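Local coordinates for capsule biosynthesis protein capD (Bacillus anthracis, PDB 3G9K), which cleaves the poly-gamma-D-glutamate capsule and, as a transpeptidase, joins it by an amide bond to meso-diaminopimelic acid of the peptidoglycan, at the interface of chains B and A. Coordinates in Å, arbitrary orientation; residue numbers count along the deposited sequence, not the author numbering. Chains: chain A, Capsule biosynthesis protein capD; chain B, Capsule biosynthesis protein capD.

Contact 1: the interface of chains B and A. Residues chain B 265, 268-269, 272; chain A 109, 111, 116, 122, 126, 129-130, 133, 135.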
loop_
_atom_site.group_PDB
_atom_site.type_symbol
_atom_site.label_atom_id
_atom_site.label_comp_id
_atom_site.label_asym_id
_atom_site.label_seq_id
_atom_site.Cartn_x
_atom_site.Cartn_y
_atom_site.Cartn_z
ATOM N N ALA B 265 -7.488 6.021 -27.537
ATOM C CA ALA B 265 -6.130 5.964 -28.065
ATOM C C ALA B 265 -5.350 7.247 -27.738
ATOM O O ALA B 265 -4.151 7.192 -27.465
ATOM C CB ALA B 265 -6.146 5.709 -29.574
HETATM N N MSE B 268 -4.709 7.303 -23.820
HETATM C CA MSE B 268 -3.675 6.322 -23.482
HETATM C C MSE B 268 -2.296 6.773 -23.934
HETATM O O MSE B 268 -1.336 6.713 -23.163
HETATM C CB MSE B 268 -3.998 4.946 -24.069
HETATM C CG MSE B 268 -5.154 4.246 -23.396
HETATM SE SE MSE B 268 -5.593 2.531 -24.187
HETATM C CE MSE B 268 -3.959 1.575 -23.833
ATOM N N SER B 269 -2.245 7.242 -25.147
ATOM C CA SER B 269 -0.966 7.666 -25.679
ATOM C C SER B 269 -0.399 8.856 -24.890
ATOM O O SER B 269 0.786 8.876 -24.584
ATOM C CB SER B 269 -1.074 7.979 -27.179
ATOM O OG SER B 269 0.186 8.396 -27.669
ATOM N N GLU B 272 0.928 7.666 -21.657
ATOM C CA GLU B 272 2.161 6.951 -21.793
ATOM C C GLU B 272 3.273 7.937 -21.810
ATOM O O GLU B 272 4.322 7.683 -21.320
ATOM C CB GLU B 272 2.205 6.176 -23.091
ATOM C CG GLU B 272 3.402 5.278 -23.260
ATOM C CD GLU B 272 4.664 5.975 -23.755
ATOM O OE1 GLU B 272 4.559 6.951 -24.480
ATOM O OE2 GLU B 272 5.752 5.530 -23.399
ATOM N N PHE A 109 -5.304 0.647 -17.770
ATOM C CA PHE A 109 -4.158 0.361 -18.642
ATOM C C PHE A 109 -2.879 0.910 -18.036
ATOM O O PHE A 109 -2.893 1.945 -17.360
ATOM C CB PHE A 109 -4.358 1.003 -20.020
ATOM C CG PHE A 109 -4.521 2.494 -19.970
ATOM C CD1 PHE A 109 -5.785 3.056 -19.872
ATOM C CD2 PHE A 109 -3.430 3.325 -20.003
ATOM C CE1 PHE A 109 -5.945 4.426 -19.811
ATOM C CE2 PHE A 109 -3.574 4.694 -19.933
ATOM C CZ PHE A 109 -4.838 5.250 -19.845
ATOM N N PHE A 111 1.708 1.103 -18.993
ATOM C CA PHE A 111 2.728 0.996 -20.032
ATOM C C PHE A 111 4.046 0.485 -19.480
ATOM O O PHE A 111 4.448 0.844 -18.377
ATOM C CB PHE A 111 2.917 2.344 -20.689
ATOM C CG PHE A 111 1.708 2.802 -21.429
ATOM C CD1 PHE A 111 0.760 3.603 -20.807
ATOM C CD2 PHE A 111 1.482 2.386 -22.726
ATOM C CE1 PHE A 111 -0.367 4.012 -21.486
ATOM C CE2 PHE A 111 0.360 2.797 -23.401
ATOM C CZ PHE A 111 -0.566 3.616 -22.770
ATOM N N ALA A 116 1.498 -1.515 -24.137
ATOM C CA ALA A 116 0.380 -1.040 -23.341
ATOM C C ALA A 116 -0.338 -2.278 -22.794
ATOM O O ALA A 116 -0.839 -3.109 -23.547
ATOM C CB ALA A 116 -0.546 -0.185 -24.175
ATOM N N LEU A 122 -9.188 -4.559 -26.060
ATOM C CA LEU A 122 -9.476 -3.359 -26.848
ATOM C C LEU A 122 -9.854 -3.677 -28.312
ATOM O O LEU A 122 -9.476 -4.716 -28.862
ATOM C CB LEU A 122 -8.279 -2.414 -26.854
ATOM C CG LEU A 122 -7.858 -1.718 -25.557
ATOM C CD1 LEU A 122 -7.049 -0.476 -25.913
ATOM C CD2 LEU A 122 -9.036 -1.332 -24.676
ATOM N N VAL A 126 -8.970 0.968 -31.878
ATOM C CA VAL A 126 -8.042 1.689 -31.001
ATOM C C VAL A 126 -6.658 1.048 -31.024
ATOM O O VAL A 126 -5.657 1.750 -30.942
ATOM C CB VAL A 126 -8.557 1.769 -29.549
ATOM C CG1 VAL A 126 -9.910 2.492 -29.495
ATOM C CG2 VAL A 126 -8.655 0.384 -28.947
ATOM N N GLU A 129 -4.670 2.545 -33.911
ATOM C CA GLU A 129 -4.217 3.898 -33.562
ATOM C C GLU A 129 -2.946 3.857 -32.723
ATOM O O GLU A 129 -2.013 4.640 -32.939
ATOM C CB GLU A 129 -5.284 4.659 -32.791
ATOM C CG GLU A 129 -6.394 5.199 -33.648
ATOM C CD GLU A 129 -7.262 6.197 -32.905
ATOM O OE1 GLU A 129 -6.751 7.292 -32.562
ATOM O OE2 GLU A 129 -8.458 5.884 -32.679
ATOM N N LEU A 130 -2.927 2.943 -31.755
ATOM C CA LEU A 130 -1.771 2.764 -30.886
ATOM C C LEU A 130 -0.625 2.099 -31.646
ATOM O O LEU A 130 0.534 2.416 -31.402
ATOM C CB LEU A 130 -2.148 1.945 -29.641
ATOM C CG LEU A 130 -3.194 2.592 -28.716
ATOM C CD1 LEU A 130 -3.789 1.580 -27.746
ATOM C CD2 LEU A 130 -2.595 3.772 -27.962
ATOM N N LYS A 133 1.619 4.354 -33.330
ATOM C CA LYS A 133 2.100 5.383 -32.405
ATOM C C LYS A 133 3.564 5.306 -31.903
ATOM O O LYS A 133 4.119 6.358 -31.573
ATOM C CB LYS A 133 1.128 5.539 -31.223
ATOM C CG LYS A 133 0.149 6.702 -31.397
ATOM C CD LYS A 133 0.896 8.045 -31.338
ATOM C CE LYS A 133 0.011 9.196 -30.868
ATOM N NZ LYS A 133 0.830 10.300 -30.278
ATOM N N LEU A 135 2.735 1.988 -30.049
ATOM C CA LEU A 135 2.624 1.122 -28.875
ATOM C C LEU A 135 1.945 -0.166 -29.305
ATOM O O LEU A 135 1.001 -0.125 -30.095
ATOM C CB LEU A 135 1.768 1.780 -27.776
ATOM C CG LEU A 135 2.191 3.088 -27.085
ATOM C CD1 LEU A 135 3.600 2.995 -26.512
ATOM C CD2 LEU A 135 2.054 4.278 -28.021
#
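The selenomethionine B:Met268 fills the apolar centre of this helix-to-subunit packing. Its CG lies over the middle of one face of the A:Phe109 ring, 3.5 Å from the ring centroid. The chain runs straight through chi2 and then bends at chi3 (63°). The bend sends the terminal methyl CE toward A:Ala116 CB, 3.9 Å away, and toward CD1 of A:Leu130. The selenium meets A:Leu122 tip to tip, with SE 3.8 Å from CD1.

A:Phe111 comes in beside this core. Its ring edge points at B:Met268 CB, in the ring plane. One face is covered by B:Glu272, whose CB sits over the ring centre. B:Glu272 has CG anti to its backbone N (chi1 -174°), which lays CG on the ring as well, 3.5 Å from A:Phe111 CD2. The bend at chi2 then turns the carboxylate away. The carboxylate is turned steeply against the ring, 78° between planes, and passes near A:Leu135 CD1. The acid thus packs through its methylenes.

Farther out, B:Ala265 CB rests on A:Glu129, 3.5 Å from its CB and also against the carboxylate end. At the polar rim A:Lys133 NZ gives a weak hydrogen bond of 3.3 Å to B:Ser269 OG.

In the fold, one flank of helix 264-284 of chain B lies against chain A. It meets strands 109-112 and 115-118, helix 124-131 and the loops on either side of it.

Contact 2: the interface of chains B and A. Residues chain B 24-26, 28, 31, 59; chain A 2-4, 150, 164-165, 169-172.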
loop_
_atom_site.group_PDB
_atom_site.type_symbol
_atom_site.label_atom_id
_atom_site.label_comp_id
_atom_site.label_asym_id
_atom_site.label_seq_id
_atom_site.Cartn_x
_atom_site.Cartn_y
_atom_site.Cartn_z
ATOM N N SER B 24 -10.999 2.427 5.088
ATOM C CA SER B 24 -11.059 1.795 3.762
ATOM C C SER B 24 -9.867 0.857 3.681
ATOM O O SER B 24 -8.744 1.313 3.846
ATOM C CB SER B 24 -11.023 2.843 2.647
ATOM O OG SER B 24 -11.000 2.242 1.359
ATOM N N ALA B 25 -10.127 -0.428 3.499
ATOM C CA ALA B 25 -9.065 -1.485 3.483
ATOM C C ALA B 25 -9.432 -2.698 2.593
ATOM O O ALA B 25 -10.615 -2.922 2.274
ATOM C CB ALA B 25 -8.730 -1.970 4.915
ATOM N N SER B 26 -8.422 -3.492 2.228
ATOM C CA SER B 26 -8.609 -4.591 1.264
ATOM C C SER B 26 -9.064 -5.912 1.944
ATOM O O SER B 26 -9.090 -6.985 1.332
ATOM C CB SER B 26 -7.360 -4.832 0.454
ATOM O OG SER B 26 -6.255 -5.022 1.283
ATOM N N PRO B 28 -12.353 -7.120 4.693
ATOM C CA PRO B 28 -13.471 -6.721 5.572
ATOM C C PRO B 28 -13.227 -6.864 7.081
ATOM O O PRO B 28 -13.859 -6.160 7.840
ATOM C CB PRO B 28 -14.624 -7.643 5.121
ATOM C CG PRO B 28 -13.971 -8.770 4.481
ATOM C CD PRO B 28 -12.785 -8.151 3.747
ATOM N N VAL B 31 -11.327 -3.718 8.002
ATOM C CA VAL B 31 -12.323 -2.636 8.078
ATOM C C VAL B 31 -13.050 -2.728 9.422
ATOM O O VAL B 31 -13.119 -1.777 10.159
ATOM C CB VAL B 31 -13.337 -2.644 6.921
ATOM C CG1 VAL B 31 -14.407 -1.479 7.077
ATOM C CG2 VAL B 31 -12.631 -2.570 5.539
ATOM N N GLU B 59 -4.691 -11.086 5.767
ATOM C CA GLU B 59 -4.326 -10.819 4.389
ATOM C C GLU B 59 -2.819 -11.062 4.217
ATOM O O GLU B 59 -2.113 -10.262 3.640
ATOM C CB GLU B 59 -4.679 -9.391 3.998
ATOM C CG GLU B 59 -4.743 -9.252 2.520
ATOM C CD GLU B 59 -4.896 -7.812 2.069
ATOM O OE1 GLU B 59 -4.198 -6.935 2.625
ATOM O OE2 GLU B 59 -5.715 -7.577 1.160
ATOM N N THR A 2 -0.491 -3.900 0.404
ATOM C CA THR A 2 -1.864 -3.564 0.813
ATOM C C THR A 2 -1.859 -2.089 1.128
ATOM O O THR A 2 -0.878 -1.605 1.676
ATOM C CB THR A 2 -2.303 -4.406 2.024
ATOM O OG1 THR A 2 -3.747 -4.363 2.158
ATOM C CG2 THR A 2 -1.622 -3.914 3.300
ATOM N N HIS A 3 -2.939 -1.385 0.756
ATOM C CA HIS A 3 -3.096 -0.003 1.088
ATOM C C HIS A 3 -4.391 0.209 1.905
ATOM O O HIS A 3 -5.440 -0.296 1.500
ATOM C CB HIS A 3 -3.168 0.866 -0.111
ATOM C CG HIS A 3 -3.045 2.289 0.255
ATOM N ND1 HIS A 3 -4.134 3.109 0.395
ATOM C CD2 HIS A 3 -1.977 3.010 0.638
ATOM C CE1 HIS A 3 -3.740 4.279 0.848
ATOM N NE2 HIS A 3 -2.430 4.248 0.983
ATOM N N PHE A 4 -4.307 0.931 3.032
ATOM C CA PHE A 4 -5.518 1.363 3.763
ATOM C C PHE A 4 -5.523 2.893 4.069
ATOM O O PHE A 4 -4.508 3.589 3.988
ATOM C CB PHE A 4 -5.727 0.474 5.011
ATOM C CG PHE A 4 -4.689 0.682 6.075
ATOM C CD1 PHE A 4 -3.518 -0.040 6.049
ATOM C CD2 PHE A 4 -4.843 1.694 7.043
ATOM C CE1 PHE A 4 -2.550 0.143 7.012
ATOM C CE2 PHE A 4 -3.908 1.892 8.010
ATOM C CZ PHE A 4 -2.733 1.123 7.995
ATOM N N GLN A 150 -7.660 2.127 -2.617
ATOM C CA GLN A 150 -8.489 2.323 -1.439
ATOM C C GLN A 150 -8.430 3.793 -1.079
ATOM O O GLN A 150 -7.357 4.370 -1.087
ATOM C CB GLN A 150 -7.942 1.524 -0.262
ATOM C CG GLN A 150 -7.865 0.109 -0.548
ATOM C CD GLN A 150 -9.212 -0.600 -0.524
ATOM O OE1 GLN A 150 -10.184 -0.226 0.194
ATOM N NE2 GLN A 150 -9.274 -1.640 -1.286
ATOM N N ALA A 164 -14.086 4.570 -1.044
ATOM C CA ALA A 164 -14.094 3.670 -2.173
ATOM C C ALA A 164 -13.136 2.544 -1.897
ATOM O O ALA A 164 -12.139 2.724 -1.210
ATOM C CB ALA A 164 -13.709 4.391 -3.443
ATOM N N GLY A 165 -13.475 1.372 -2.416
ATOM C CA GLY A 165 -12.620 0.201 -2.304
ATOM C C GLY A 165 -12.511 -0.445 -3.683
ATOM O O GLY A 165 -13.407 -0.317 -4.512
ATOM N N ARG A 169 -9.386 -6.504 -5.306
ATOM C CA ARG A 169 -8.773 -7.016 -4.064
ATOM C C ARG A 169 -9.828 -7.264 -2.980
ATOM O O ARG A 169 -9.481 -7.456 -1.811
ATOM C CB ARG A 169 -7.797 -5.974 -3.488
ATOM C CG ARG A 169 -6.668 -5.556 -4.406
ATOM C CD ARG A 169 -5.335 -6.285 -4.167
ATOM N NE ARG A 169 -4.407 -5.974 -5.258
ATOM C CZ ARG A 169 -3.083 -6.109 -5.224
ATOM N NH1 ARG A 169 -2.460 -6.559 -4.132
ATOM N NH2 ARG A 169 -2.385 -5.769 -6.290
ATOM N N ASN A 170 -11.106 -7.259 -3.359
ATOM C CA ASN A 170 -12.212 -7.264 -2.397
ATOM C C ASN A 170 -12.164 -6.109 -1.405
ATOM O O ASN A 170 -12.555 -6.265 -0.255
ATOM C CB ASN A 170 -12.296 -8.613 -1.660
ATOM C CG ASN A 170 -11.879 -9.760 -2.535
ATOM O OD1 ASN A 170 -10.946 -10.529 -2.209
ATOM N ND2 ASN A 170 -12.531 -9.874 -3.661
ATOM N N GLY A 171 -11.710 -4.942 -1.885
ATOM C CA GLY A 171 -11.660 -3.763 -1.087
ATOM C C GLY A 171 -13.033 -3.245 -0.734
ATOM O O GLY A 171 -13.955 -3.309 -1.535
ATOM N N THR A 172 -13.138 -2.718 0.470
ATOM C CA THR A 172 -14.381 -2.162 0.972
ATOM C C THR A 172 -14.059 -0.963 1.883
ATOM O O THR A 172 -12.893 -0.599 2.153
ATOM C CB THR A 172 -15.223 -3.251 1.784
ATOM O OG1 THR A 172 -14.503 -3.694 2.922
ATOM C CG2 THR A 172 -15.589 -4.438 0.921
HETATM O O HOH W 1 -5.937 -2.768 2.997
HETATM O O HOH W 2 -4.822 -3.001 -0.661
HETATM O O HOH W 3 -7.243 -8.318 -0.763
#
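Apolar contact is slight here. B:Ala25 CB touches A:Phe4 CB at 3.9 Å, and B:Val31 CG2 leans obliquely on the hydroxyl OG1 of A:Thr172. B:Ser26 CA packs on A:Gly171 CA; most other contact is polar. B:Ala25 and A:Thr172 form an antiparallel beta bridge joining strand 22-25 of chain B to strand 172-175 of chain A. The bond from A:Thr172 N to B:Ala25 O is nearly straight, 173° at the hydrogen. The return bond is more bent.

B:Ser24 OG, anti to its backbone N (chi1 176°), hydrogen-bonds to two acceptors, which must share its one proton. It lies 2.8 Å from A:Gln150 OE1, on a lone pair. It is 2.9 Å from A:Ala164 O, but above that carbonyl plane.

Toward the rim, B:Glu59 reaches out with an extended chain. Both carboxylate oxygens accept on their syn lone pairs: OE1 from A:Thr2 OG1 at 2.7 Å, OE2 from B:Ser26 OG at 2.6 Å. B:Ser26 OG and A:Thr2 OG1 also lie 2.7 Å apart; a hydrogen bond between them would need a shared proton or a protonated acid. This network should fix the carboxylate's rotation. Water 1 ties both hydroxyls to A:His3 O, and water 3 links B:Glu59 OE2 to A:Arg169 O.

The site anchors the residue next to the nucleophile A:Thr1 and, through water, touches the backbone of A:Arg169, which binds poly-gamma-D-glutamate. It probably helps hold the active site in shape after the chain is cut.

The centres of contact 1 and contact 2 lie about 29 Å apart, and the two share no residue or secondary-structure element. Both join the same two chains, which arise from one precursor polypeptide. Contact 2 is about 9 Å from the nucleophile A:Thr1 and draws on early elements of chain B and both ends of chain A. Contact 1 is about 26 Å from A:Thr1 and uses a late helix of chain B. Its role is therefore probably structural, while contact 2 may bear more directly on catalysis. Together they show the cleaved chains held at well-separated points.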